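Local coordinates for protein galectin-1 (Bufo arenarum, PDB 1A78) that binds beta-galactosides and, as a homodimeric lectin, may also bind varied complex carbohydrates and regulate cell differentiation and apoptosis, at residues A[32-37]-A[120-125]; A[46-51]-A[76-81]; A[57-62]-A[105-110]. All coordinates share one frame; numbering follows the deposited sequence.

Contact 1: A[32-37]-A[120-125]; sequences AVNLGE and FLSLEG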
loop_
_atom_site.group_PDB
_atom_site.type_symbol
_atom_site.label_atom_id
_atom_site.label_comp_id
_atom_site.label_asym_id
_atom_site.label_seq_id
_atom_site.Cartn_x
_atom_site.Cartn_y
_atom_site.Cartn_z
ATOM N N ALA A 32 5.423 -9.526 11.446
ATOM C CA ALA A 32 4.694 -8.449 12.099
ATOM C C ALA A 32 3.969 -7.542 11.125
ATOM O O ALA A 32 4.281 -7.504 9.944
ATOM C CB ALA A 32 5.655 -7.611 12.967
ATOM N N VAL A 33 2.965 -6.859 11.645
ATOM C CA VAL A 33 2.180 -5.879 10.916
ATOM C C VAL A 33 2.074 -4.724 11.902
ATOM O O VAL A 33 1.622 -4.920 13.032
ATOM C CB VAL A 33 0.767 -6.400 10.568
ATOM C CG1 VAL A 33 -0.087 -5.257 9.993
ATOM C CG2 VAL A 33 0.879 -7.551 9.552
ATOM N N ASN A 34 2.485 -3.528 11.500
ATOM C CA ASN A 34 2.443 -2.389 12.414
ATOM C C ASN A 34 1.486 -1.312 11.940
ATOM O O ASN A 34 1.380 -1.084 10.739
ATOM C CB ASN A 34 3.854 -1.799 12.546
ATOM C CG ASN A 34 4.883 -2.846 12.880
ATOM O OD1 ASN A 34 4.825 -3.455 13.935
ATOM N ND2 ASN A 34 5.800 -3.094 11.975
ATOM N N LEU A 35 0.798 -0.659 12.873
ATOM C CA LEU A 35 -0.147 0.419 12.579
ATOM C C LEU A 35 0.153 1.517 13.592
ATOM O O LEU A 35 0.275 1.244 14.791
ATOM C CB LEU A 35 -1.597 -0.043 12.801
ATOM C CG LEU A 35 -2.394 -0.770 11.720
ATOM C CD1 LEU A 35 -1.681 -2.016 11.330
ATOM C CD2 LEU A 35 -3.787 -1.108 12.252
ATOM N N GLY A 36 0.233 2.757 13.143
ATOM C CA GLY A 36 0.528 3.840 14.059
ATOM C C GLY A 36 0.851 5.123 13.312
ATOM O O GLY A 36 0.264 5.386 12.259
ATOM N N GLU A 37 1.788 5.905 13.846
ATOM C CA GLU A 37 2.192 7.179 13.249
ATOM C C GLU A 37 3.434 7.128 12.394
ATOM O O GLU A 37 3.519 7.816 11.382
ATOM C CB GLU A 37 2.394 8.212 14.327
ATOM C CG GLU A 37 1.108 8.628 14.928
ATOM C CD GLU A 37 1.302 9.364 16.216
ATOM O OE1 GLU A 37 1.368 8.675 17.262
ATOM O OE2 GLU A 37 1.389 10.617 16.186
ATOM N N PHE A 120 0.099 5.517 9.307
ATOM C CA PHE A 120 1.125 4.557 8.886
ATOM C C PHE A 120 0.887 3.077 9.067
ATOM O O PHE A 120 0.352 2.645 10.081
ATOM C CB PHE A 120 2.410 4.965 9.647
ATOM C CG PHE A 120 3.619 4.107 9.376
ATOM C CD1 PHE A 120 4.446 4.372 8.290
ATOM C CD2 PHE A 120 3.984 3.103 10.265
ATOM C CE1 PHE A 120 5.622 3.666 8.095
ATOM C CE2 PHE A 120 5.154 2.397 10.077
ATOM C CZ PHE A 120 5.983 2.681 8.988
ATOM N N LEU A 121 1.455 2.302 8.156
ATOM C CA LEU A 121 1.354 0.841 8.183
ATOM C C LEU A 121 2.633 0.254 7.596
ATOM O O LEU A 121 3.120 0.748 6.597
ATOM C CB LEU A 121 0.135 0.382 7.338
ATOM C CG LEU A 121 -0.320 -1.037 6.912
ATOM C CD1 LEU A 121 0.774 -1.860 6.250
ATOM C CD2 LEU A 121 -0.936 -1.781 8.052
ATOM N N SER A 122 3.175 -0.792 8.211
ATOM C CA SER A 122 4.353 -1.457 7.667
ATOM C C SER A 122 4.295 -2.939 8.009
ATOM O O SER A 122 3.630 -3.334 8.979
ATOM C CB SER A 122 5.637 -0.858 8.216
ATOM O OG SER A 122 5.641 -0.877 9.629
ATOM N N LEU A 123 4.967 -3.749 7.197
ATOM C CA LEU A 123 5.026 -5.190 7.379
ATOM C C LEU A 123 6.481 -5.571 7.590
ATOM O O LEU A 123 7.388 -4.901 7.101
ATOM C CB LEU A 123 4.509 -5.919 6.127
ATOM C CG LEU A 123 3.106 -5.574 5.604
ATOM C CD1 LEU A 123 2.804 -6.375 4.343
ATOM C CD2 LEU A 123 2.054 -5.837 6.664
ATOM N N GLU A 124 6.716 -6.639 8.326
ATOM C CA GLU A 124 8.075 -7.091 8.544
ATOM C C GLU A 124 8.110 -8.600 8.338
ATOM O O GLU A 124 7.343 -9.332 8.969
ATOM C CB GLU A 124 8.536 -6.794 9.967
ATOM C CG GLU A 124 8.410 -5.360 10.470
ATOM C CD GLU A 124 8.732 -5.270 11.972
ATOM O OE1 GLU A 124 9.251 -6.273 12.531
ATOM O OE2 GLU A 124 8.463 -4.216 12.607
ATOM N N GLY A 125 8.975 -9.062 7.445
ATOM C CA GLY A 125 9.103 -10.487 7.226
ATOM C C GLY A 125 7.878 -11.207 6.704
ATOM O O GLY A 125 7.651 -12.379 7.013
#
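On the inward face of two antiparallel strands, L121 fits its CD2 methyl into the notch between V33 and L35. The fit is tight at one end, where L121 CD2 lies only 3.4 Å from L35 CD1; toward V33 CG1 it eases to 4.1 Å. Further along, L123 lies beside V33 and points the same way, its CD2 packed at 3.6 Å against V33 CG2. F90 of the opposing sheet meets V33 and L35 from beyond, so this row of methyl groups belongs to the core.

On the other face, N34, S122 and E124 form a polar cluster beside A32 and F120. N34 ND2 donates to S122 OG at 3.2 Å, almost within the amide plane, and to E124 OE2 at 3.0 Å, approaching that oxygen from above the carboxylate plane. The first bond is possible because S122 OG stands between its own backbone N and carbonyl carbon (chi1 55°), facing N34. E124 runs extended across the amide at about a right angle and lays its carboxylate beside the A32 methyl. N34 OD1 is hydrogen-bonded to H45 ND1, so the amide is held at both ends and probably orients that galactoside-binding histidine.

Paired backbone bonds at A32–E124, N34–S122 and G36–F120 fix the register. The arrangement is that of neighbouring interior strands in the carbohydrate-binding sheet of the galectin beta-sandwich.

Contact 2: A[46-51]-A[76-81]; sequences FNARFD and EVFPFQ. With YIO (1-thio-beta-D-galactopyranose), chain C; GAL (beta-D-galactopyranose), chain B.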
loop_
_atom_site.group_PDB
_atom_site.type_symbol
_atom_site.label_atom_id
_atom_site.label_comp_id
_atom_site.label_asym_id
_atom_site.label_seq_id
_atom_site.Cartn_x
_atom_site.Cartn_y
_atom_site.Cartn_z
ATOM N N PHE A 46 1.541 -6.025 15.855
ATOM C CA PHE A 46 0.970 -7.364 15.801
ATOM C C PHE A 46 2.076 -8.328 15.373
ATOM O O PHE A 46 2.408 -8.408 14.200
ATOM C CB PHE A 46 -0.167 -7.335 14.781
ATOM C CG PHE A 46 -0.775 -8.659 14.509
ATOM C CD1 PHE A 46 -0.245 -9.488 13.532
ATOM C CD2 PHE A 46 -1.867 -9.087 15.240
ATOM C CE1 PHE A 46 -0.788 -10.726 13.296
ATOM C CE2 PHE A 46 -2.429 -10.332 15.011
ATOM C CZ PHE A 46 -1.890 -11.156 14.042
ATOM N N ASN A 47 2.615 -9.100 16.306
ATOM C CA ASN A 47 3.718 -9.997 15.988
ATOM C C ASN A 47 3.379 -11.494 16.156
ATOM O O ASN A 47 3.170 -11.963 17.278
ATOM C CB ASN A 47 4.894 -9.582 16.883
ATOM C CG ASN A 47 6.192 -10.299 16.562
ATOM O OD1 ASN A 47 7.137 -10.194 17.336
ATOM N ND2 ASN A 47 6.275 -10.985 15.418
ATOM N N ALA A 48 3.293 -12.227 15.046
ATOM C CA ALA A 48 2.995 -13.659 15.089
ATOM C C ALA A 48 4.329 -14.393 15.157
ATOM O O ALA A 48 5.074 -14.445 14.172
ATOM C CB ALA A 48 2.209 -14.095 13.855
ATOM N N ARG A 49 4.615 -14.978 16.318
ATOM C CA ARG A 49 5.861 -15.691 16.566
ATOM C C ARG A 49 5.824 -17.200 16.402
ATOM O O ARG A 49 5.293 -17.907 17.236
ATOM C CB ARG A 49 6.367 -15.341 17.972
ATOM C CG ARG A 49 6.610 -13.847 18.159
ATOM C CD ARG A 49 7.149 -13.493 19.536
ATOM N NE ARG A 49 7.483 -12.073 19.630
ATOM C CZ ARG A 49 7.963 -11.465 20.715
ATOM N NH1 ARG A 49 8.184 -12.144 21.838
ATOM N NH2 ARG A 49 8.187 -10.162 20.690
ATOM N N PHE A 50 6.383 -17.690 15.308
ATOM C CA PHE A 50 6.450 -19.129 15.077
ATOM C C PHE A 50 7.414 -19.727 16.107
ATOM O O PHE A 50 7.085 -20.664 16.825
ATOM C CB PHE A 50 6.962 -19.423 13.666
ATOM C CG PHE A 50 5.953 -19.170 12.611
ATOM C CD1 PHE A 50 5.019 -20.148 12.285
ATOM C CD2 PHE A 50 5.888 -17.930 11.977
ATOM C CE1 PHE A 50 4.020 -19.895 11.338
ATOM C CE2 PHE A 50 4.898 -17.662 11.028
ATOM C CZ PHE A 50 3.958 -18.649 10.709
ATOM N N ASP A 51 8.597 -19.145 16.197
ATOM C CA ASP A 51 9.586 -19.590 17.135
ATOM C C ASP A 51 10.491 -18.391 17.338
ATOM O O ASP A 51 11.450 -18.214 16.603
ATOM C CB ASP A 51 10.349 -20.753 16.523
ATOM C CG ASP A 51 11.266 -21.432 17.509
ATOM O OD1 ASP A 51 11.211 -21.082 18.712
ATOM O OD2 ASP A 51 12.034 -22.320 17.080
ATOM N N GLU A 76 -3.066 -16.897 22.421
ATOM C CA GLU A 76 -2.767 -18.288 22.071
ATOM C C GLU A 76 -3.288 -18.804 20.719
ATOM O O GLU A 76 -2.819 -19.830 20.236
ATOM C CB GLU A 76 -3.239 -19.206 23.206
ATOM C CG GLU A 76 -2.789 -18.769 24.627
ATOM C CD GLU A 76 -1.272 -18.771 24.805
ATOM O OE1 GLU A 76 -0.626 -19.700 24.266
ATOM O OE2 GLU A 76 -0.736 -17.851 25.480
ATOM N N VAL A 77 -4.280 -18.145 20.131
ATOM C CA VAL A 77 -4.782 -18.581 18.827
ATOM C C VAL A 77 -3.713 -18.253 17.791
ATOM O O VAL A 77 -3.245 -17.125 17.712
ATOM C CB VAL A 77 -6.124 -17.888 18.465
ATOM C CG1 VAL A 77 -6.496 -18.161 17.009
ATOM C CG2 VAL A 77 -7.231 -18.424 19.354
ATOM N N PHE A 78 -3.344 -19.243 16.992
ATOM C CA PHE A 78 -2.299 -19.081 15.982
ATOM C C PHE A 78 -2.707 -19.773 14.685
ATOM O O PHE A 78 -2.312 -20.909 14.411
ATOM C CB PHE A 78 -0.997 -19.691 16.517
ATOM C CG PHE A 78 0.226 -19.316 15.750
ATOM C CD1 PHE A 78 0.938 -18.169 16.077
ATOM C CD2 PHE A 78 0.718 -20.140 14.769
ATOM C CE1 PHE A 78 2.120 -17.874 15.435
ATOM C CE2 PHE A 78 1.900 -19.845 14.129
ATOM C CZ PHE A 78 2.601 -18.713 14.464
ATOM N N PRO A 79 -3.485 -19.082 13.850
ATOM C CA PRO A 79 -3.925 -19.675 12.587
ATOM C C PRO A 79 -2.961 -19.472 11.419
ATOM O O PRO A 79 -3.409 -19.217 10.300
ATOM C CB PRO A 79 -5.244 -18.966 12.347
ATOM C CG PRO A 79 -4.944 -17.579 12.828
ATOM C CD PRO A 79 -4.170 -17.803 14.108
ATOM N N PHE A 80 -1.657 -19.639 11.648
ATOM C CA PHE A 80 -0.683 -19.428 10.576
ATOM C C PHE A 80 0.252 -20.605 10.303
ATOM O O PHE A 80 0.667 -21.307 11.224
ATOM C CB PHE A 80 0.170 -18.186 10.860
ATOM C CG PHE A 80 -0.610 -17.010 11.366
ATOM C CD1 PHE A 80 -1.244 -16.152 10.487
ATOM C CD2 PHE A 80 -0.678 -16.747 12.722
ATOM C CE1 PHE A 80 -1.933 -15.039 10.949
ATOM C CE2 PHE A 80 -1.358 -15.647 13.199
ATOM C CZ PHE A 80 -1.989 -14.784 12.311
ATOM N N GLN A 81 0.600 -20.792 9.032
ATOM C CA GLN A 81 1.505 -21.854 8.595
ATOM C C GLN A 81 2.656 -21.220 7.838
ATOM O O GLN A 81 2.465 -20.250 7.096
ATOM C CB GLN A 81 0.813 -22.813 7.627
ATOM C CG GLN A 81 -0.254 -23.665 8.239
ATOM C CD GLN A 81 -1.000 -24.462 7.201
ATOM O OE1 GLN A 81 -2.128 -24.122 6.846
ATOM N NE2 GLN A 81 -0.376 -25.532 6.705
HETATM C C1 YIO C . 10.327 -7.415 21.682
HETATM C C2 YIO C . 10.589 -7.552 20.203
HETATM C C3 YIO C . 9.900 -6.433 19.447
HETATM C C4 YIO C . 8.423 -6.530 19.715
HETATM C C5 YIO C . 8.177 -6.454 21.221
HETATM C C6 YIO C . 6.730 -6.665 21.581
HETATM O O2 YIO C . 11.978 -7.499 19.964
HETATM O O3 YIO C . 10.133 -6.592 18.060
HETATM O O4 YIO C . 7.934 -7.750 19.184
HETATM O O5 YIO C . 8.925 -7.457 21.934
HETATM O O6 YIO C . 6.489 -6.188 22.895
HETATM S S1 YIO C . 10.950 -8.957 22.402
HETATM C C1 GAL B . 10.514 -8.630 24.145
HETATM C C2 GAL B . 9.831 -9.870 24.748
HETATM C C3 GAL B . 9.362 -9.582 26.179
HETATM C C4 GAL B . 10.537 -9.067 27.022
HETATM C C5 GAL B . 11.127 -7.847 26.347
HETATM C C6 GAL B . 12.316 -7.350 27.132
HETATM O O2 GAL B . 8.720 -10.265 23.964
HETATM O O3 GAL B . 8.836 -10.769 26.751
HETATM O O4 GAL B . 11.551 -10.062 27.117
HETATM O O5 GAL B . 11.590 -8.206 25.012
HETATM O O6 GAL B . 13.078 -6.441 26.370
#
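The galactoside-binding strand has its underside here, where F46, A48 and F50 rest on F78 and F80 of the loop that leaves the sugar-binding sheet. F78 and F50 form a T-shaped stack in which F78 drives its edge into the face of F50, with ring planes at 89° and centroids 4.9 Å apart. F78 CZ lies over F50 off-centre, while F78 CE2 comes within 3.5 Å of F50 CE1. F50 also touches the F80 side chain, its CZ lying 3.8 Å from F80 CB. F80 places CD2 over the centre of the F78 ring, so F78 has one face covered by F80 and its edge occupied by F50. The A48 methyl points at the loop and touches both rings, meeting F80 CE2 at 3.9 Å. F46, with CG anti to its backbone N (chi1 174°), reaches in tip to tip toward F80.

In the galectin beta-sandwich this loop leads from one sheet to the other, and its phenylalanines pack against the end of strand 41-49, F80 being buried and F78 partly exposed; F31 makes an edge-to-face pair with F80. On the opposite side of the same strand, N47 and R49 serve the sugar. N47 OD1 lies 3.2 Å from O4 of the thiogalactose. R49 NE gives a nearly straight bond to N47 OD1, within the guanidinium plane but from above the N47 carbonyl plane. Together with the salt bridge from NH1 to D55, this bond holds the guanidinium with its edge toward the ligand. R49 NH1 donates to O2 of the galactose at 2.9 Å, and R49 NH2 to O4 of the thiogalactose, also at 2.9 Å; NH2 makes weak bonds to the thiogalactose O5 and galactose O2.

Contact 3: A[57-62]-A[105-110]; sequences NKIVCN and DQFSFP. With YIO (1-thio-beta-D-galactopyranose), chain C.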
loop_
_atom_site.group_PDB
_atom_site.type_symbol
_atom_site.label_atom_id
_atom_site.label_comp_id
_atom_site.label_asym_id
_atom_site.label_seq_id
_atom_site.Cartn_x
_atom_site.Cartn_y
_atom_site.Cartn_z
ATOM N N ASN A 57 4.790 -20.422 18.335
ATOM C CA ASN A 57 3.405 -20.328 17.863
ATOM C C ASN A 57 2.512 -19.457 18.736
ATOM O O ASN A 57 1.413 -19.859 19.110
ATOM C CB ASN A 57 2.756 -21.695 17.738
ATOM C CG ASN A 57 3.121 -22.389 16.478
ATOM O OD1 ASN A 57 4.280 -22.397 16.072
ATOM N ND2 ASN A 57 2.149 -23.014 15.854
ATOM N N LYS A 58 2.932 -18.231 18.992
ATOM C CA LYS A 58 2.150 -17.332 19.835
ATOM C C LYS A 58 2.023 -15.992 19.111
ATOM O O LYS A 58 2.793 -15.702 18.206
ATOM C CB LYS A 58 2.904 -17.120 21.153
ATOM C CG LYS A 58 2.055 -16.679 22.321
ATOM C CD LYS A 58 1.418 -17.880 22.964
ATOM C CE LYS A 58 2.490 -18.767 23.601
ATOM N NZ LYS A 58 1.987 -20.139 23.981
ATOM N N ILE A 59 1.064 -15.176 19.525
ATOM C CA ILE A 59 0.835 -13.857 18.950
ATOM C C ILE A 59 1.107 -12.849 20.050
ATOM O O ILE A 59 0.515 -12.927 21.121
ATOM C CB ILE A 59 -0.643 -13.687 18.475
ATOM C CG1 ILE A 59 -0.856 -14.438 17.167
ATOM C CG2 ILE A 59 -1.032 -12.205 18.336
ATOM C CD1 ILE A 59 -2.271 -14.338 16.663
ATOM N N VAL A 60 2.025 -11.928 19.816
ATOM C CA VAL A 60 2.312 -10.898 20.812
ATOM C C VAL A 60 1.861 -9.546 20.247
ATOM O O VAL A 60 2.124 -9.265 19.094
ATOM C CB VAL A 60 3.825 -10.861 21.142
ATOM C CG1 VAL A 60 4.111 -9.806 22.180
ATOM C CG2 VAL A 60 4.273 -12.220 21.649
ATOM N N CYS A 61 1.121 -8.754 21.009
ATOM C CA CYS A 61 0.675 -7.453 20.530
ATOM C C CYS A 61 1.175 -6.423 21.500
ATOM O O CYS A 61 1.222 -6.679 22.706
ATOM C CB CYS A 61 -0.858 -7.358 20.450
ATOM S SG CYS A 61 -1.601 -8.321 19.134
ATOM N N ASN A 62 1.562 -5.256 20.994
ATOM C CA ASN A 62 2.036 -4.199 21.896
ATOM C C ASN A 62 1.901 -2.851 21.218
ATOM O O ASN A 62 1.525 -2.781 20.041
ATOM C CB ASN A 62 3.499 -4.438 22.279
ATOM C CG ASN A 62 3.857 -3.836 23.610
ATOM O OD1 ASN A 62 3.103 -3.055 24.182
ATOM N ND2 ASN A 62 5.025 -4.190 24.119
ATOM N N ASP A 105 -11.610 -16.296 13.461
ATOM C CA ASP A 105 -11.097 -15.869 14.761
ATOM C C ASP A 105 -10.972 -14.368 14.857
ATOM O O ASP A 105 -10.656 -13.701 13.873
ATOM C CB ASP A 105 -9.728 -16.470 15.020
ATOM C CG ASP A 105 -9.800 -17.917 15.390
ATOM O OD1 ASP A 105 -10.454 -18.219 16.419
ATOM O OD2 ASP A 105 -9.204 -18.736 14.647
ATOM N N GLN A 106 -11.075 -13.859 16.076
ATOM C CA GLN A 106 -11.006 -12.431 16.300
ATOM C C GLN A 106 -10.688 -12.077 17.762
ATOM O O GLN A 106 -10.990 -12.840 18.676
ATOM C CB GLN A 106 -12.364 -11.851 15.888
ATOM C CG GLN A 106 -12.632 -10.410 16.242
ATOM C CD GLN A 106 -14.083 -10.030 16.002
ATOM O OE1 GLN A 106 -14.568 -10.065 14.865
ATOM N NE2 GLN A 106 -14.787 -9.670 17.076
ATOM N N PHE A 107 -10.010 -10.952 17.972
ATOM C CA PHE A 107 -9.719 -10.460 19.318
ATOM C C PHE A 107 -9.443 -8.972 19.218
ATOM O O PHE A 107 -9.314 -8.445 18.125
ATOM C CB PHE A 107 -8.565 -11.229 19.973
ATOM C CG PHE A 107 -7.223 -10.988 19.358
ATOM C CD1 PHE A 107 -6.418 -9.933 19.798
ATOM C CD2 PHE A 107 -6.730 -11.852 18.387
ATOM C CE1 PHE A 107 -5.148 -9.756 19.278
ATOM C CE2 PHE A 107 -5.454 -11.679 17.860
ATOM C CZ PHE A 107 -4.663 -10.637 18.302
ATOM N N SER A 108 -9.418 -8.263 20.326
ATOM C CA SER A 108 -9.153 -6.847 20.223
ATOM C C SER A 108 -7.931 -6.459 21.048
ATOM O O SER A 108 -7.424 -7.284 21.820
ATOM C CB SER A 108 -10.386 -6.046 20.641
ATOM O OG SER A 108 -10.569 -6.061 22.039
ATOM N N PHE A 109 -7.417 -5.244 20.796
ATOM C CA PHE A 109 -6.275 -4.651 21.496
ATOM C C PHE A 109 -6.731 -3.247 21.843
ATOM O O PHE A 109 -7.445 -2.634 21.067
ATOM C CB PHE A 109 -5.049 -4.597 20.599
ATOM C CG PHE A 109 -3.796 -4.107 21.307
ATOM C CD1 PHE A 109 -3.107 -4.943 22.192
ATOM C CD2 PHE A 109 -3.306 -2.810 21.086
ATOM C CE1 PHE A 109 -1.960 -4.498 22.842
ATOM C CE2 PHE A 109 -2.154 -2.355 21.729
ATOM C CZ PHE A 109 -1.480 -3.192 22.606
ATOM N N PRO A 110 -6.384 -2.732 23.036
ATOM C CA PRO A 110 -6.820 -1.381 23.388
ATOM C C PRO A 110 -6.039 -0.255 22.679
ATOM O O PRO A 110 -4.837 -0.390 22.384
ATOM C CB PRO A 110 -6.587 -1.345 24.896
ATOM C CG PRO A 110 -5.350 -2.134 25.031
ATOM C CD PRO A 110 -5.620 -3.327 24.147
HETATM C C1 YIO C . 10.327 -7.415 21.682
HETATM C C2 YIO C . 10.589 -7.552 20.203
HETATM C C3 YIO C . 9.900 -6.433 19.447
HETATM C C4 YIO C . 8.423 -6.530 19.715
HETATM C C5 YIO C . 8.177 -6.454 21.221
HETATM C C6 YIO C . 6.730 -6.665 21.581
HETATM O O2 YIO C . 11.978 -7.499 19.964
HETATM O O3 YIO C . 10.133 -6.592 18.060
HETATM O O4 YIO C . 7.934 -7.750 19.184
HETATM O O5 YIO C . 8.925 -7.457 21.934
HETATM O O6 YIO C . 6.489 -6.188 22.895
HETATM S S1 YIO C . 10.950 -8.957 22.402
#
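I59 and C61 meet F107 and F109 in a sheet-on-sheet packing contact across the interior of the beta-sandwich. Strand 58-62 belongs to the sugar-binding sheet, strand 106-110 forms an edge of the other sheet within the chain, and their axes pass 8.5 Å apart at 30°, leaving side chains to bridge the gap. From strand 58-62, C61 touches both rings. Its SG lies near the plane of the F107 ring, 3.8 Å from F107 CE1, a sulfur-aromatic contact made at the ring edge. C61 CB turns instead to F109 CD1, at 3.7 Å. Alongside, I59 CG2 touches F107 CZ at 4.0 Å.

F107 has CG between backbone N and carbonyl carbon (chi1 69°), which carries the ring tip to I59 and C61. F109 extends CG anti to its backbone N and carries CZ to the main chain of N62, 3.7 Å from N62 C. On the far side of that residue, N62 ND2 donates a nearly straight 2.8 Å hydrogen bond to O6 of the thiogalactose, and it also bonds to G70 O.

The chemistry is thus divided across one strand: packing that is largely apolar, with one sulfur-aromatic contact, gives cohesion on the inside without directional bonds, whereas on the sugar-binding face N62 instead hydrogen-bonds directly to the ligand.

The three contacts step across one beta-sandwich. Contacts 1 and 2 have centres about 16 Å apart and meet where neighbouring strands 30-35 and 41-49 pair, through V33 and F46. Contacts 2 and 3, with centres about 9 Å apart, are joined by the pairing of strands 41-49 and 58-65, by a salt bridge between E76 and K58, and by the shared thiogalactose. Contacts 1 and 3 do not touch: centres about 14 Å apart, nearest atoms about 7 Å. Along the chain, contacts 2 and 3 interlock, and both fall between the segments of contact 1. Contact 1 thus pairs two strands of the sugar-binding sheet, contact 2 packs the loop leading from it to the opposing sheet, and contact 3 ties the sheets together.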